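Local coordinates for protein transaminase (Bacillus megaterium, PDB 5G0A) that transfers amino groups between amines and carbonyl compounds with pyridoxal-5'-phosphate as cofactor, as an S-selective omega-transaminase of aminotransferase class III, at residues Glu109-Lys114 with Val289-Ile294; Val231-Thr236 with Leu265-Glu270. All blocks are in the same frame, centred on the assembly; numbering follows the deposited sequence.

Contact 1 (Glu109-Lys114 with Val289-Ile294); sequences EDWPGK and VQPDII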
loop_
_atom_site.group_PDB
_atom_site.type_symbol
_atom_site.label_atom_id
_atom_site.label_comp_id
_atom_site.label_asym_id
_atom_site.label_seq_id
_atom_site.Cartn_x
_atom_site.Cartn_y
_atom_site.Cartn_z
ATOM N N GLU B 109 -34.721 -10.888 16.201
ATOM C CA GLU B 109 -34.221 -10.265 14.960
ATOM C C GLU B 109 -33.881 -11.353 13.968
ATOM O O GLU B 109 -33.405 -12.427 14.360
ATOM C CB GLU B 109 -32.999 -9.376 15.263
ATOM C CG GLU B 109 -33.301 -8.251 16.237
ATOM C CD GLU B 109 -32.120 -7.325 16.503
ATOM O OE1 GLU B 109 -31.027 -7.535 15.907
ATOM O OE2 GLU B 109 -32.285 -6.382 17.310
ATOM N N ASP B 110 -34.117 -11.094 12.677
ATOM C CA ASP B 110 -33.899 -12.117 11.660
ATOM C C ASP B 110 -32.536 -12.076 10.952
ATOM O O ASP B 110 -32.197 -13.012 10.238
ATOM C CB ASP B 110 -35.036 -12.104 10.621
ATOM C CG ASP B 110 -36.331 -12.676 11.170
ATOM O OD1 ASP B 110 -36.313 -13.248 12.276
ATOM O OD2 ASP B 110 -37.368 -12.568 10.486
ATOM N N TRP B 111 -31.777 -11.013 11.165
ATOM C CA TRP B 111 -30.466 -10.881 10.483
ATOM C C TRP B 111 -29.423 -11.920 10.928
ATOM O O TRP B 111 -28.643 -12.372 10.099
ATOM C CB TRP B 111 -29.903 -9.462 10.593
ATOM C CG TRP B 111 -29.182 -9.108 11.899
ATOM C CD1 TRP B 111 -29.744 -8.573 13.032
ATOM C CD2 TRP B 111 -27.773 -9.234 12.180
ATOM N NE1 TRP B 111 -28.787 -8.383 13.997
ATOM C CE2 TRP B 111 -27.568 -8.781 13.515
ATOM C CE3 TRP B 111 -26.682 -9.720 11.458
ATOM C CZ2 TRP B 111 -26.301 -8.777 14.126
ATOM C CZ3 TRP B 111 -25.413 -9.698 12.055
ATOM C CH2 TRP B 111 -25.236 -9.233 13.374
ATOM N N PRO B 112 -29.441 -12.351 12.213
ATOM C CA PRO B 112 -28.269 -13.167 12.604
ATOM C C PRO B 112 -28.155 -14.527 11.944
ATOM O O PRO B 112 -29.149 -15.278 11.873
ATOM C CB PRO B 112 -28.435 -13.321 14.129
ATOM C CG PRO B 112 -29.294 -12.174 14.533
ATOM C CD PRO B 112 -30.236 -11.952 13.389
ATOM N N GLY B 113 -26.934 -14.846 11.482
ATOM C CA GLY B 113 -26.669 -16.110 10.811
ATOM C C GLY B 113 -25.741 -17.038 11.570
ATOM O O GLY B 113 -26.164 -18.088 12.083
ATOM N N LYS B 114 -24.448 -16.681 11.601
ATOM C CA LYS B 114 -23.444 -17.530 12.226
ATOM C C LYS B 114 -22.385 -16.704 12.985
ATOM O O LYS B 114 -22.146 -15.559 12.669
ATOM C CB LYS B 114 -22.736 -18.383 11.170
ATOM C CG LYS B 114 -23.519 -19.596 10.684
ATOM C CD LYS B 114 -22.634 -20.483 9.833
ATOM C CE LYS B 114 -23.179 -21.906 9.710
ATOM N NZ LYS B 114 -22.113 -22.759 9.111
ATOM N N VAL B 289 -32.689 -0.589 13.779
ATOM C CA VAL B 289 -32.074 -1.138 12.580
ATOM C C VAL B 289 -31.307 -2.419 12.880
ATOM O O VAL B 289 -31.173 -2.832 14.034
ATOM C CB VAL B 289 -31.140 -0.121 11.866
ATOM C CG1 VAL B 289 -31.950 0.985 11.207
ATOM C CG2 VAL B 289 -30.095 0.461 12.826
ATOM N N GLN B 290 -30.844 -3.071 11.824
ATOM C CA GLN B 290 -30.108 -4.316 11.964
ATOM C C GLN B 290 -28.895 -4.213 11.039
ATOM O O GLN B 290 -29.029 -3.805 9.873
ATOM C CB GLN B 290 -30.992 -5.521 11.619
ATOM C CG GLN B 290 -32.061 -5.781 12.698
ATOM C CD GLN B 290 -33.002 -6.946 12.413
ATOM O OE1 GLN B 290 -32.645 -7.922 11.763
ATOM N NE2 GLN B 290 -34.229 -6.847 12.939
ATOM N N PRO B 291 -27.710 -4.553 11.557
ATOM C CA PRO B 291 -26.491 -4.518 10.750
ATOM C C PRO B 291 -26.302 -5.796 9.932
ATOM O O PRO B 291 -27.115 -6.732 10.022
ATOM C CB PRO B 291 -25.385 -4.412 11.822
ATOM C CG PRO B 291 -25.952 -5.240 12.963
ATOM C CD PRO B 291 -27.439 -4.959 12.959
ATOM N N ASP B 292 -25.220 -5.839 9.137
ATOM C CA ASP B 292 -24.858 -7.042 8.394
ATOM C C ASP B 292 -23.883 -7.913 9.185
ATOM O O ASP B 292 -23.849 -9.133 9.033
ATOM C CB ASP B 292 -24.206 -6.644 7.059
ATOM C CG ASP B 292 -25.179 -5.903 6.148
ATOM O OD1 ASP B 292 -26.080 -6.572 5.595
ATOM O OD2 ASP B 292 -25.051 -4.680 6.005
ATOM N N ILE B 293 -23.071 -7.247 9.996
ATOM C CA ILE B 293 -22.037 -7.917 10.808
ATOM C C ILE B 293 -21.882 -7.119 12.090
ATOM O O ILE B 293 -21.918 -5.874 12.059
ATOM C CB ILE B 293 -20.639 -7.908 10.090
ATOM C CG1 ILE B 293 -20.683 -8.663 8.765
ATOM C CG2 ILE B 293 -19.554 -8.484 10.996
ATOM C CD1 ILE B 293 -19.433 -8.485 7.896
ATOM N N ILE B 294 -21.734 -7.815 13.226
ATOM C CA ILE B 294 -21.220 -7.158 14.444
ATOM C C ILE B 294 -19.969 -7.843 14.986
ATOM O O ILE B 294 -19.752 -9.036 14.761
ATOM C CB ILE B 294 -22.249 -6.996 15.603
ATOM C CG1 ILE B 294 -22.617 -8.358 16.239
ATOM C CG2 ILE B 294 -23.443 -6.124 15.128
ATOM C CD1 ILE B 294 -23.538 -8.200 17.461
HETATM O O HOH W 1 -32.675 -3.882 16.167
HETATM O O HOH W 2 -36.088 -8.991 12.104
#

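Contact 2 (Val231-Thr236 with Leu265-Glu270); sequences VAAVIT and LWINDE. Unlike the reference sequence in segment 265-270: Asn268 (reference Thr). With PLP (pyridoxal-5'-phosphate), chain K.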
loop_
_atom_site.group_PDB
_atom_site.type_symbol
_atom_site.label_atom_id
_atom_site.label_comp_id
_atom_site.label_asym_id
_atom_site.label_seq_id
_atom_site.Cartn_x
_atom_site.Cartn_y
_atom_site.Cartn_z
ATOM N N VAL B 231 -16.198 -0.664 -2.614
ATOM C CA VAL B 231 -16.362 -0.438 -1.173
ATOM C C VAL B 231 -17.116 -1.640 -0.565
ATOM O O VAL B 231 -18.288 -1.845 -0.826
ATOM C CB VAL B 231 -17.074 0.900 -0.831
ATOM C CG1 VAL B 231 -17.277 1.042 0.682
ATOM C CG2 VAL B 231 -16.263 2.097 -1.344
ATOM N N ALA B 232 -16.420 -2.427 0.245
ATOM C CA ALA B 232 -17.033 -3.569 0.950
ATOM C C ALA B 232 -18.052 -3.184 2.015
ATOM O O ALA B 232 -19.088 -3.825 2.117
ATOM C CB ALA B 232 -15.945 -4.454 1.595
ATOM N N ALA B 233 -17.709 -2.192 2.840
ATOM C CA ALA B 233 -18.390 -1.949 4.108
ATOM C C ALA B 233 -18.084 -0.571 4.667
ATOM O O ALA B 233 -17.039 0.035 4.373
ATOM C CB ALA B 233 -18.000 -3.032 5.135
ATOM N N VAL B 234 -19.012 -0.090 5.487
ATOM C CA VAL B 234 -18.771 1.005 6.397
ATOM C C VAL B 234 -18.759 0.360 7.780
ATOM O O VAL B 234 -19.656 -0.424 8.105
ATOM C CB VAL B 234 -19.923 2.039 6.342
ATOM C CG1 VAL B 234 -19.666 3.143 7.358
ATOM C CG2 VAL B 234 -20.015 2.655 4.940
ATOM N N ILE B 235 -17.740 0.665 8.569
ATOM C CA ILE B 235 -17.680 0.207 9.963
ATOM C C ILE B 235 -17.932 1.377 10.901
ATOM O O ILE B 235 -17.387 2.448 10.698
ATOM C CB ILE B 235 -16.340 -0.510 10.279
ATOM C CG1 ILE B 235 -16.412 -1.140 11.680
ATOM C CG2 ILE B 235 -15.108 0.411 10.074
ATOM C CD1 ILE B 235 -15.273 -2.106 11.957
ATOM N N THR B 236 -18.746 1.157 11.943
ATOM C CA THR B 236 -19.128 2.214 12.869
ATOM C C THR B 236 -19.044 1.722 14.315
ATOM O O THR B 236 -18.879 0.528 14.560
ATOM C CB THR B 236 -20.594 2.675 12.654
ATOM O OG1 THR B 236 -21.483 1.572 12.881
ATOM C CG2 THR B 236 -20.799 3.239 11.230
ATOM N N LEU B 265 -21.939 -3.227 2.732
ATOM C CA LEU B 265 -22.234 -3.771 4.052
ATOM C C LEU B 265 -22.103 -2.729 5.173
ATOM O O LEU B 265 -21.358 -1.755 5.062
ATOM C CB LEU B 265 -21.336 -4.989 4.346
ATOM C CG LEU B 265 -21.451 -6.204 3.436
ATOM C CD1 LEU B 265 -20.392 -7.247 3.823
ATOM C CD2 LEU B 265 -22.875 -6.809 3.456
ATOM N N TRP B 266 -22.858 -2.947 6.258
ATOM C CA TRP B 266 -22.696 -2.193 7.481
ATOM C C TRP B 266 -22.223 -3.109 8.613
ATOM O O TRP B 266 -22.913 -4.060 9.003
ATOM C CB TRP B 266 -24.006 -1.433 7.874
ATOM C CG TRP B 266 -23.933 -0.771 9.218
ATOM C CD1 TRP B 266 -22.857 -0.100 9.754
ATOM C CD2 TRP B 266 -24.976 -0.696 10.202
ATOM N NE1 TRP B 266 -23.163 0.357 11.014
ATOM C CE2 TRP B 266 -24.454 0.012 11.310
ATOM C CE3 TRP B 266 -26.311 -1.157 10.256
ATOM C CZ2 TRP B 266 -25.204 0.258 12.468
ATOM C CZ3 TRP B 266 -27.048 -0.902 11.413
ATOM C CH2 TRP B 266 -26.495 -0.211 12.496
ATOM N N ILE B 267 -21.004 -2.854 9.078
ATOM C CA ILE B 267 -20.451 -3.549 10.237
ATOM C C ILE B 267 -20.636 -2.612 11.411
ATOM O O ILE B 267 -20.110 -1.501 11.416
ATOM C CB ILE B 267 -18.922 -3.808 10.079
ATOM C CG1 ILE B 267 -18.632 -4.636 8.812
ATOM C CG2 ILE B 267 -18.390 -4.468 11.373
ATOM C CD1 ILE B 267 -17.133 -4.706 8.448
ATOM N N ASN B 268 -21.380 -3.039 12.435
ATOM C CA ASN B 268 -21.323 -2.268 13.672
ATOM C C ASN B 268 -20.449 -2.951 14.717
ATOM O O ASN B 268 -20.613 -4.134 14.987
ATOM C CB ASN B 268 -22.700 -1.932 14.274
ATOM C CG ASN B 268 -22.580 -0.910 15.375
ATOM O OD1 ASN B 268 -22.049 0.201 15.166
ATOM N ND2 ASN B 268 -23.019 -1.281 16.578
ATOM N N ASP B 269 -19.502 -2.184 15.243
ATOM C CA ASP B 269 -18.539 -2.678 16.216
ATOM C C ASP B 269 -19.164 -2.568 17.604
ATOM O O ASP B 269 -19.322 -1.460 18.131
ATOM C CB ASP B 269 -17.250 -1.836 16.124
ATOM C CG ASP B 269 -16.114 -2.389 16.999
ATOM O OD1 ASP B 269 -16.372 -3.257 17.864
ATOM O OD2 ASP B 269 -14.962 -1.948 16.794
ATOM N N GLU B 270 -19.541 -3.722 18.163
ATOM C CA GLU B 270 -20.191 -3.784 19.471
ATOM C C GLU B 270 -19.246 -4.249 20.558
ATOM O O GLU B 270 -19.699 -4.716 21.600
ATOM C CB GLU B 270 -21.365 -4.769 19.426
ATOM C CG GLU B 270 -22.605 -4.307 18.640
ATOM C CD GLU B 270 -23.421 -3.232 19.361
ATOM O OE1 GLU B 270 -23.313 -3.085 20.606
ATOM O OE2 GLU B 270 -24.199 -2.525 18.681
HETATM N N1 PLP K . -13.501 -2.093 19.183
HETATM C C2 PLP K . -13.977 -1.256 20.135
HETATM C C2A PLP K . -15.151 -0.353 19.826
HETATM C C3 PLP K . -13.400 -1.285 21.499
HETATM O O3 PLP K . -13.865 -0.508 22.488
HETATM C C4 PLP K . -12.281 -2.201 21.772
HETATM C C4A PLP K . -11.687 -2.291 23.177
HETATM C C5 PLP K . -11.832 -3.024 20.623
HETATM C C6 PLP K . -12.450 -2.905 19.387
HETATM C C5A PLP K . -10.643 -3.969 20.730
HETATM O O4P PLP K . -10.815 -4.994 21.686
HETATM P P PLP K . -9.478 -5.663 22.306
HETATM O O1P PLP K . -10.091 -6.794 23.085
HETATM O O2P PLP K . -8.558 -6.103 21.180
HETATM O O3P PLP K . -8.856 -4.599 23.170
#

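Contact 1 (Glu109-Lys114 with Val289-Ile294)
Trp111 and Gln290 are brought together by their first torsions: the indole of Trp111 stands between its own backbone N and carbonyl carbon (chi1 81°), while Gln290 sends CG anti to its carbonyl carbon (chi1 -72°) and runs out extended. The amide of Gln290 thereby arrives at the pyrrole end of the indole, where OE1 lies near the ring plane, 3.2 Å from Trp111 CD1. The same oxygen accepts a bent hydrogen bond from Trp111 N, 3.3 Å long. The Gln290 amide also stacks along Glu109, the two chains running in opposite directions with carboxylate and amide planes only 9° apart and Gln290 NE2 3.6 Å from Glu109 CB. Two waters link the polar groups: one donates to both Glu109 OE2 and Val289 O, and the other accepts from Asp110 N and Gln290 NE2. A weak bond from Trp111 NE1 reaches Glu109 OE1, and Tyr284 OH is hydrogen-bonded to both atoms.

One face of the indole packs on the chain leading into strand 293-296. Pro291 CD makes a CH-pi contact over the five-membered ring, 4.0 Å from its centroid, and Pro291 CG sits 3.7 Å from Trp111 CZ2. Pro291 O lies over that face too, whereas Pro112 CG covers the opposite one. At the tip of the benzo ring, Trp111 CH2 meets Ile294 CG1 at 4.0 Å.

The chemistry is thus divided between the faces of one ring and its edge. Pro291 and Pro112 take the two faces and Ile294 the benzo tip, while the pyrrole edge meets amide, carboxylate and phenol, with the waters tying the polar groups beside it; together these fix the turn of the indole and join the approaches to two strands that are not neighbours in the sheet.

Contact 2 (Val231-Thr236 with Leu265-Glu270)
A right-handed beta-alpha-beta unit, strand 231-236, helix 251-262 and strand 265-269, brings two parallel neighbours of the large sheet together, and Thr236 bonds to Trp266 and Asn268 across them. The backbone ladder alternates: Leu265 N donates to Ala232 O, Val234 N to Leu265 O, Ile267 N to Val234 O at 2.9 Å, Thr236 N to Ile267 O, and finally Asp269 N to Thr236 O.

On the face carrying Val234 and Trp266, a chain of two side-chain hydrogen bonds crosses the strands. Trp266 NE1 points almost straight at Thr236 OG1 (2.8 Å, 171°), which lies in the indole plane. Thr236 OG1 in turn donates to Asn268 OD1 at 2.7 Å, on a lone pair in the amide plane. One hydroxyl, buried, is therefore used as both acceptor and donor, which fixes its rotation. Across the other face the strands meet through apolar groups: Ala233 CB touches Ile267 CD1 at 3.8 Å, and Ile235 CG1 meets Ile267 CG2 at 3.9 Å.

At the last rung, Asp269 turns CG anti to its backbone N (chi1 -173°), placing OD2 2.8 Å from N1 of the cofactor pyridine. His149 ND1 is hydrogen-bonded to the same oxygen, while Val271 N binds OD1. Such an aspartate at a strand end, probably stabilising a protonated pyridine nitrogen, is characteristic of fold-type I PLP enzymes.

Overall arrangement
Both contacts are buried and serve the same mixed sheet, whose strands 265-269 and 293-296 lie side by side. There the two meet directly: Asp292 OD2 takes the backbone N-H of Trp266, Ile293 O probably accepts from Asn268 N, and Pro291 packs on the Trp266 ring. Contact 2 sits deeper, every touching residue being buried, and rests on a regular parallel ladder that ends at the cofactor. Contact 1 lies nearer the margin, keeps an exposed Asp110, and joins strand approaches separated by strand 308-313 mainly through side chains, with two bridging waters and one bond from a backbone N-H. Tryptophan serves each differently: packed between prolines in contact 1, a straight N-H donor in contact 2.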